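Long-range contacts in SidF, inhibitor of growth family, member 3 (Legionella pneumophila subsp. pneumophila, PDB 4FYE), which acts as a phosphoinositide phosphatase, probably removing the 3-phosphate from phosphatidylinositol phosphates in membranes: residues R213-L217 against F507-E511; L572-K576 against F599-A604. The protein carries 1 engineered substitution. One frame throughout, in Å; residues are numbered along the deposited sequence.

Interaction 1: R213-L217 against F507-E511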
loop_
_atom_site.group_PDB
_atom_site.type_symbol
_atom_site.label_atom_id
_atom_site.label_comp_id
_atom_site.label_asym_id
_atom_site.label_seq_id
_atom_site.Cartn_x
_atom_site.Cartn_y
_atom_site.Cartn_z
ATOM N N ARG A 213 11.431 0.050 20.550
ATOM C CA ARG A 213 10.362 -0.273 21.466
ATOM C C ARG A 213 9.752 -1.646 21.157
ATOM O O ARG A 213 9.630 -2.472 22.044
ATOM C CB ARG A 213 9.282 0.787 21.395
ATOM C CG ARG A 213 8.223 0.664 22.465
ATOM C CD ARG A 213 6.978 1.358 21.986
ATOM N NE ARG A 213 7.239 2.774 21.847
ATOM C CZ ARG A 213 7.243 3.626 22.868
ATOM N NH1 ARG A 213 6.993 3.190 24.100
ATOM N NH2 ARG A 213 7.485 4.911 22.653
ATOM N N GLN A 214 9.379 -1.902 19.914
ATOM C CA GLN A 214 8.897 -3.241 19.541
ATOM C C GLN A 214 9.954 -4.312 19.865
ATOM O O GLN A 214 9.655 -5.368 20.399
ATOM C CB GLN A 214 8.544 -3.307 18.048
ATOM C CG GLN A 214 7.248 -2.623 17.650
ATOM C CD GLN A 214 7.177 -2.371 16.148
ATOM O OE1 GLN A 214 8.215 -2.204 15.498
ATOM N NE2 GLN A 214 5.953 -2.272 15.603
ATOM N N GLN A 215 11.199 -4.008 19.544
ATOM C CA GLN A 215 12.271 -4.951 19.682
ATOM C C GLN A 215 12.337 -5.469 21.123
ATOM O O GLN A 215 12.412 -6.681 21.322
ATOM C CB GLN A 215 13.588 -4.330 19.184
ATOM C CG GLN A 215 14.632 -5.298 18.613
ATOM C CD GLN A 215 14.109 -6.312 17.560
ATOM O OE1 GLN A 215 14.361 -6.167 16.359
ATOM N NE2 GLN A 215 13.414 -7.364 18.019
ATOM N N ARG A 216 12.244 -4.598 22.123
ATOM C CA ARG A 216 12.330 -5.073 23.504
ATOM C C ARG A 216 11.009 -5.614 24.121
ATOM O O ARG A 216 11.058 -6.371 25.092
ATOM C CB ARG A 216 12.975 -4.032 24.406
ATOM C CG ARG A 216 12.056 -2.872 24.712
ATOM C CD ARG A 216 12.693 -1.845 25.620
ATOM N NE ARG A 216 12.185 -0.510 25.323
ATOM C CZ ARG A 216 11.017 -0.025 25.759
ATOM N NH1 ARG A 216 10.190 -0.771 26.525
ATOM N NH2 ARG A 216 10.678 1.222 25.406
ATOM N N LEU A 217 9.844 -5.232 23.584
ATOM C CA LEU A 217 8.600 -5.912 23.965
ATOM C C LEU A 217 8.478 -7.258 23.269
ATOM O O LEU A 217 7.386 -7.721 23.028
ATOM C CB LEU A 217 7.334 -5.079 23.686
ATOM C CG LEU A 217 7.150 -3.626 24.170
ATOM C CD1 LEU A 217 6.203 -2.911 23.224
ATOM C CD2 LEU A 217 6.643 -3.475 25.589
ATOM N N PHE A 507 1.277 3.498 26.014
ATOM C CA PHE A 507 2.455 2.622 25.971
ATOM C C PHE A 507 2.643 1.980 27.354
ATOM O O PHE A 507 2.792 0.755 27.456
ATOM C CB PHE A 507 3.740 3.379 25.589
ATOM C CG PHE A 507 3.783 3.887 24.184
ATOM C CD1 PHE A 507 3.575 3.036 23.100
ATOM C CD2 PHE A 507 4.067 5.227 23.942
ATOM C CE1 PHE A 507 3.626 3.508 21.795
ATOM C CE2 PHE A 507 4.135 5.723 22.645
ATOM C CZ PHE A 507 3.921 4.850 21.562
ATOM N N SER A 508 2.620 2.791 28.423
ATOM C CA SER A 508 2.710 2.213 29.779
ATOM C C SER A 508 1.623 1.162 29.975
ATOM O O SER A 508 1.897 0.058 30.490
ATOM C CB SER A 508 2.649 3.265 30.884
ATOM O OG SER A 508 3.778 4.114 30.832
ATOM N N TYR A 509 0.394 1.468 29.555
ATOM C CA TYR A 509 -0.625 0.494 29.796
ATOM C C TYR A 509 -0.278 -0.839 29.132
ATOM O O TYR A 509 -0.488 -1.885 29.726
ATOM C CB TYR A 509 -2.000 0.987 29.378
ATOM C CG TYR A 509 -3.026 -0.130 29.362
ATOM C CD1 TYR A 509 -3.136 -0.982 28.266
ATOM C CD2 TYR A 509 -3.871 -0.348 30.436
ATOM C CE1 TYR A 509 -4.049 -2.013 28.242
ATOM C CE2 TYR A 509 -4.803 -1.384 30.406
ATOM C CZ TYR A 509 -4.885 -2.208 29.300
ATOM O OH TYR A 509 -5.794 -3.240 29.250
ATOM N N PHE A 510 0.252 -0.819 27.907
ATOM C CA PHE A 510 0.591 -2.098 27.261
ATOM C C PHE A 510 1.738 -2.847 27.952
ATOM O O PHE A 510 1.701 -4.073 28.010
ATOM C CB PHE A 510 0.868 -1.952 25.748
ATOM C CG PHE A 510 1.181 -3.262 25.061
ATOM C CD1 PHE A 510 2.498 -3.714 24.927
ATOM C CD2 PHE A 510 0.167 -4.053 24.540
ATOM C CE1 PHE A 510 2.793 -4.924 24.272
ATOM C CE2 PHE A 510 0.457 -5.253 23.863
ATOM C CZ PHE A 510 1.774 -5.696 23.751
ATOM N N GLU A 511 2.747 -2.105 28.426
ATOM C CA GLU A 511 3.916 -2.650 29.183
ATOM C C GLU A 511 3.510 -3.597 30.313
ATOM O O GLU A 511 4.131 -4.648 30.470
ATOM C CB GLU A 511 4.830 -1.529 29.735
ATOM C CG GLU A 511 5.840 -0.966 28.713
ATOM C CD GLU A 511 6.505 0.358 29.136
ATOM O OE1 GLU A 511 6.866 0.509 30.332
ATOM O OE2 GLU A 511 6.675 1.263 28.271
#
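R213 lays its guanidinium flat on the ring of F507, a stacked cation-pi pair that joins the short helix 212-216 to the long helix 482-514, here within a predicted coiled coil. The R213 side chain sets out with CB directed toward the partner helix, and CG lies anti to the backbone N (chi1 -171°), which carries the chain across the gap between the two backbones. CB and CG only span this distance. CD is the first atom to reach the aromatic, 4.0 Å from both CD1 and CE1 of F507. A bend at chi3 (-65°) then turns the chain so that its flat end can lie over the ring: R213 NE comes down at 3.7 Å from F507 CE1, CZ lies over the centre of the ring, and R213 NH1 sits 3.3 Å from F507 CG. R213 NH2 covers the far side, 3.4 Å from F507 CE2. The two planes are only 10° apart, so guanidinium and ring lie face to face. A salt bridge from R213 NE to E299 helps fix the rotation of the group; E299 belongs to helix 284-311, which also supports F507 through L295 and I296.

Where the short helix ends, L217 adds apolar contacts. Its CD1 meets F510 CE1 obliquely at 4.1 Å, while CD2 touches E511 CG at the same distance. The carboxylate of E511 faces two arginines without a salt bridge to either. R216, whose NE is paired with E222, brings NH1 edge-on to within 4.4 Å of E511 OE2, and R213 NH1 is 4.6 Å from that same oxygen.

Interaction 2: L572-K576 against F599-A604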
loop_
_atom_site.group_PDB
_atom_site.type_symbol
_atom_site.label_atom_id
_atom_site.label_comp_id
_atom_site.label_asym_id
_atom_site.label_seq_id
_atom_site.Cartn_x
_atom_site.Cartn_y
_atom_site.Cartn_z
ATOM N N LEU A 572 -9.417 25.400 -16.072
ATOM C CA LEU A 572 -8.453 24.282 -16.121
ATOM C C LEU A 572 -8.065 23.948 -17.571
ATOM O O LEU A 572 -6.894 23.828 -17.908
ATOM C CB LEU A 572 -9.073 23.065 -15.470
ATOM C CG LEU A 572 -8.260 22.286 -14.425
ATOM C CD1 LEU A 572 -9.002 20.998 -14.092
ATOM C CD2 LEU A 572 -6.838 21.933 -14.825
ATOM N N GLN A 573 -9.070 23.826 -18.422
ATOM C CA GLN A 573 -8.894 23.616 -19.848
ATOM C C GLN A 573 -8.092 24.770 -20.574
ATOM O O GLN A 573 -7.247 24.506 -21.452
ATOM C CB GLN A 573 -10.294 23.443 -20.454
ATOM C CG GLN A 573 -10.325 22.983 -21.897
ATOM C CD GLN A 573 -11.714 23.120 -22.502
ATOM O OE1 GLN A 573 -12.153 24.226 -22.877
ATOM N NE2 GLN A 573 -12.424 21.997 -22.593
ATOM N N GLU A 574 -8.347 26.034 -20.225
ATOM C CA GLU A 574 -7.531 27.144 -20.772
ATOM C C GLU A 574 -6.086 27.066 -20.227
ATOM O O GLU A 574 -5.118 27.311 -20.973
ATOM C CB GLU A 574 -8.151 28.541 -20.497
ATOM C CG GLU A 574 -9.503 28.852 -21.160
ATOM C CD GLU A 574 -10.107 30.180 -20.695
ATOM O OE1 GLU A 574 -9.760 30.632 -19.583
ATOM O OE2 GLU A 574 -10.927 30.795 -21.423
ATOM N N LEU A 575 -5.934 26.699 -18.946
ATOM C CA LEU A 575 -4.591 26.493 -18.407
ATOM C C LEU A 575 -3.860 25.443 -19.228
ATOM O O LEU A 575 -2.713 25.654 -19.619
ATOM C CB LEU A 575 -4.581 26.106 -16.930
ATOM C CG LEU A 575 -3.375 26.590 -16.090
ATOM C CD1 LEU A 575 -3.101 25.606 -14.962
ATOM C CD2 LEU A 575 -2.101 26.797 -16.884
ATOM N N LYS A 576 -4.544 24.342 -19.521
ATOM C CA LYS A 576 -3.954 23.270 -20.318
ATOM C C LYS A 576 -3.576 23.826 -21.691
ATOM O O LYS A 576 -2.446 23.665 -22.148
ATOM C CB LYS A 576 -4.929 22.074 -20.445
ATOM C CG LYS A 576 -4.338 20.784 -21.018
ATOM C CD LYS A 576 -5.391 19.902 -21.699
ATOM C CE LYS A 576 -4.787 18.579 -22.184
ATOM N NZ LYS A 576 -4.540 17.605 -21.078
ATOM N N PHE A 599 1.982 21.989 -11.183
ATOM C CA PHE A 599 0.868 22.926 -10.919
ATOM C C PHE A 599 -0.475 22.424 -11.469
ATOM O O PHE A 599 -1.506 22.376 -10.775
ATOM C CB PHE A 599 1.155 24.334 -11.480
ATOM C CG PHE A 599 0.084 25.348 -11.153
ATOM C CD1 PHE A 599 -1.067 25.448 -11.931
ATOM C CD2 PHE A 599 0.226 26.214 -10.072
ATOM C CE1 PHE A 599 -2.054 26.388 -11.648
ATOM C CE2 PHE A 599 -0.759 27.157 -9.777
ATOM C CZ PHE A 599 -1.899 27.239 -10.564
ATOM N N TYR A 600 -0.463 22.079 -12.740
ATOM C CA TYR A 600 -1.660 21.636 -13.391
ATOM C C TYR A 600 -2.224 20.314 -12.836
ATOM O O TYR A 600 -3.445 20.118 -12.776
ATOM C CB TYR A 600 -1.356 21.430 -14.853
ATOM C CG TYR A 600 -2.547 20.945 -15.565
ATOM C CD1 TYR A 600 -2.848 19.571 -15.620
ATOM C CD2 TYR A 600 -3.441 21.853 -16.119
ATOM C CE1 TYR A 600 -3.995 19.127 -16.261
ATOM C CE2 TYR A 600 -4.591 21.432 -16.758
ATOM C CZ TYR A 600 -4.859 20.073 -16.833
ATOM O OH TYR A 600 -6.007 19.688 -17.472
ATOM N N ASN A 601 -1.347 19.381 -12.488
ATOM C CA ASN A 601 -1.842 18.082 -12.081
ATOM C C ASN A 601 -2.496 18.142 -10.710
ATOM O O ASN A 601 -3.561 17.565 -10.526
ATOM C CB ASN A 601 -0.767 16.990 -12.231
ATOM C CG ASN A 601 -0.647 16.503 -13.670
ATOM O OD1 ASN A 601 -1.630 16.525 -14.464
ATOM N ND2 ASN A 601 0.539 16.056 -14.029
ATOM N N SER A 602 -1.860 18.875 -9.786
ATOM C CA SER A 602 -2.420 19.278 -8.515
ATOM C C SER A 602 -3.809 19.811 -8.704
ATOM O O SER A 602 -4.740 19.318 -8.091
ATOM C CB SER A 602 -1.590 20.407 -7.941
ATOM O OG SER A 602 -0.352 19.943 -7.442
ATOM N N CYS A 603 -3.972 20.820 -9.551
ATOM C CA CYS A 603 -5.301 21.355 -9.778
ATOM C C CYS A 603 -6.250 20.305 -10.351
ATOM O O CYS A 603 -7.409 20.200 -9.917
ATOM C CB CYS A 603 -5.244 22.548 -10.723
ATOM S SG CYS A 603 -4.274 23.862 -10.004
ATOM N N ALA A 604 -5.761 19.505 -11.302
ATOM C CA ALA A 604 -6.654 18.572 -11.972
ATOM C C ALA A 604 -7.086 17.525 -11.000
ATOM O O ALA A 604 -8.264 17.236 -10.950
ATOM C CB ALA A 604 -6.046 17.960 -13.223
#
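Y600 projects between L572 and K576, its ring received by one turn of the opposing helix in an antiparallel helical hairpin. The segment axes run at 160° to each other and approach to 10.9 Å, a spacing bridged by large side chains. With CG anti to the backbone N (chi1 179°), Y600 extends across this gap. L572 crosses it at about a right angle with CD2 close to the ring, although the model places the two too near each other for the exact fit to be trusted. K576 approaches more slantwise, its CB 3.8 Å from Y600 CE2, and the carbonyl oxygen of L572 lies in the ring plane at its edge. The other branch of L572, CD1, reaches on to the backbone of A604, 4.0 Å from its CA.

L575 works one turn along from L572: its CD1 lies near the planes of two rings, at the edge of F599 (3.6 Å from CE1) and at the edge of Y600 (3.9 Å from CD2). Beyond the pair, helix 467-476 meets L575, F599 and C603 through L472 and A469, helix 438-458 adds L456 against F599 and C603, and the loop residue L674 touches both K576 and Y600.

How the interactions relate
From the N terminus, the chain lays down the first four strands of the six-stranded sheet before helix 212-216 supplies the first half of interaction 1. It then runs through the last two strands of that sheet and most of the four-stranded sheet before helix 482-514 closes this loop of 289 intervening residues. Helix 522-583 follows directly and leads to interaction 2, where helix 590-614 folds back against it, with 22 residues between the two contacting segments. The two loops are in series, neither nested nor crossed. The centres of interactions 1 and 2 are about 48 Å apart, on opposite sides of the chain's centre. The first ties the long-helix region to the segment following strand 199-206; the second is a local hairpin within the helical region.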